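Local structure of hypothetical protein (Bacteroides fragilis, 4JJA) at residues P222-K225 with A226-Y230. The protein is of unconfirmed function but belongs to the NamZ family, and so probably acts as an exo-beta-N-acetylmuramidase on peptidoglycan fragments. Sequence-based numbering, arbitrary orientation.
Sequences PNMK and AIYLY
Met224, a selenomethionine, sets its methyl above the phenol end of Tyr228, one turn further along, displaced from the ring centre. Both belong to the first turns of helix 224-233, and Asn223 is its N-cap. The Met224 chain bends at chi2 (-56°) and chi3 (-62°), which turns the methyl forward along the helix, towards the Tyr228 ring. CE then lies 3.5 Å from Tyr228 CZ and 3.4 Å from Tyr228 OH. Met224 SE lies 3.8 Å from Ile227 CD1, so one side chain covers parts of two neighbours. Arg212 also touches Met224, and Trp298 meets the Tyr228 ring edge-to-face.

The cap lies at the start of the helix. Asn223 OD1 accepts from Ala226 N at 2.9 Å, with the donor tilted 22° from the amide plane. This bond satisfies an N-H of the first turn, which has no earlier helical carbonyl to use. Asn223 ND2 is held by Gln252 OE1, which fixes the flip of the amide. Pro222 CD rests against Ala226 CB on the approach to the cap.

Regular helical bonds follow, from Ile227 N to Asn223 O and from Tyr228 N to Met224 O. Lys225 and Leu229 run side by side, and both touch Ile297, which joins this turn to helix 294-300. Lys225 NZ hydrogen-bonds to Leu292 O and forms a salt bridge with Asp294. Nearer the backbone, Lys225 CG lies 4.2 Å from Leu229 CD1, while Leu229 N hydrogen-bonds to Lys225 O at 2.9 Å.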
loop_
_atom_site.group_PDB
_atom_site.type_symbol
_atom_site.label_atom_id
_atom_site.label_comp_id
_atom_site.label_asym_id
_atom_site.label_seq_id
_atom_site.Cartn_x
_atom_site.Cartn_y
_atom_site.Cartn_z
ATOM N N PRO A 222 -9.302 2.746 8.549
ATOM C CA PRO A 222 -9.793 1.989 9.687
ATOM C C PRO A 222 -10.695 0.862 9.294
ATOM O O PRO A 222 -10.951 0.008 10.169
ATOM C CB PRO A 222 -10.579 3.025 10.479
ATOM C CG PRO A 222 -11.039 3.975 9.435
ATOM C CD PRO A 222 -9.858 4.110 8.520
ATOM N N ASN A 223 -11.257 0.891 8.094
ATOM C CA ASN A 223 -12.250 -0.068 7.653
ATOM C C ASN A 223 -12.084 -0.394 6.154
ATOM O O ASN A 223 -11.252 0.206 5.458
ATOM C CB ASN A 223 -13.680 0.387 8.006
ATOM C CG ASN A 223 -14.077 1.669 7.300
ATOM O OD1 ASN A 223 -13.448 2.057 6.348
ATOM N ND2 ASN A 223 -15.091 2.321 7.778
HETATM N N MSE A 224 -12.881 -1.345 5.672
HETATM C CA MSE A 224 -12.762 -1.743 4.311
HETATM C C MSE A 224 -13.299 -0.688 3.337
HETATM O O MSE A 224 -12.794 -0.578 2.217
HETATM C CB MSE A 224 -13.376 -3.108 4.046
HETATM C CG MSE A 224 -12.639 -4.242 4.786
HETATM SE SE MSE A 224 -10.767 -4.304 4.373
HETATM C CE MSE A 224 -10.905 -4.657 2.487
ATOM N N LYS A 225 -14.255 0.106 3.749
ATOM C CA LYS A 225 -14.765 1.160 2.927
ATOM C C LYS A 225 -13.636 2.139 2.560
ATOM O O LYS A 225 -13.470 2.530 1.397
ATOM C CB LYS A 225 -15.908 1.917 3.617
ATOM C CG LYS A 225 -16.823 2.645 2.690
ATOM C CD LYS A 225 -17.800 1.674 1.992
ATOM C CE LYS A 225 -18.899 1.145 2.892
ATOM N NZ LYS A 225 -19.551 0.052 2.145
ATOM N N ALA A 226 -12.855 2.513 3.569
ATOM C CA ALA A 226 -11.734 3.430 3.366
ATOM C C ALA A 226 -10.736 2.776 2.409
ATOM O O ALA A 226 -10.199 3.418 1.531
ATOM C CB ALA A 226 -11.071 3.725 4.708
ATOM N N ILE A 227 -10.447 1.489 2.594
ATOM C CA ILE A 227 -9.457 0.757 1.760
ATOM C C ILE A 227 -9.933 0.695 0.324
ATOM O O ILE A 227 -9.136 0.798 -0.599
ATOM C CB ILE A 227 -9.140 -0.616 2.386
ATOM C CG1 ILE A 227 -8.328 -0.369 3.668
ATOM C CG2 ILE A 227 -8.385 -1.539 1.381
ATOM C CD1 ILE A 227 -8.132 -1.533 4.538
ATOM N N TYR A 228 -11.220 0.467 0.111
ATOM C CA TYR A 228 -11.729 0.419 -1.238
ATOM C C TYR A 228 -11.812 1.768 -1.931
ATOM O O TYR A 228 -11.659 1.865 -3.143
ATOM C CB TYR A 228 -13.086 -0.280 -1.296
ATOM C CG TYR A 228 -13.065 -1.740 -0.869
ATOM C CD1 TYR A 228 -12.076 -2.624 -1.333
ATOM C CD2 TYR A 228 -14.072 -2.277 -0.110
ATOM C CE1 TYR A 228 -12.062 -3.963 -0.999
ATOM C CE2 TYR A 228 -14.088 -3.631 0.235
ATOM C CZ TYR A 228 -13.102 -4.487 -0.192
ATOM O OH TYR A 228 -13.126 -5.814 0.142
ATOM N N LEU A 229 -12.092 2.815 -1.163
ATOM C CA LEU A 229 -12.126 4.184 -1.683
ATOM C C LEU A 229 -10.760 4.839 -1.845
ATOM O O LEU A 229 -10.604 5.762 -2.625
ATOM C CB LEU A 229 -13.033 5.059 -0.787
ATOM C CG LEU A 229 -14.535 4.854 -0.981
ATOM C CD1 LEU A 229 -15.297 5.550 0.147
ATOM C CD2 LEU A 229 -14.964 5.365 -2.339
ATOM N N TYR A 230 -9.754 4.326 -1.123
ATOM C CA TYR A 230 -8.432 4.875 -1.091
ATOM C C TYR A 230 -7.854 5.179 -2.488
ATOM O O TYR A 230 -7.281 6.283 -2.669
ATOM C CB TYR A 230 -7.541 3.976 -0.212
ATOM C CG TYR A 230 -6.130 4.399 0.006
ATOM C CD1 TYR A 230 -5.800 5.517 0.746
ATOM C CD2 TYR A 230 -5.097 3.605 -0.423
ATOM C CE1 TYR A 230 -4.480 5.891 0.950
ATOM C CE2 TYR A 230 -3.776 3.955 -0.223
ATOM C CZ TYR A 230 -3.462 5.109 0.432
ATOM O OH TYR A 230 -2.130 5.442 0.612
#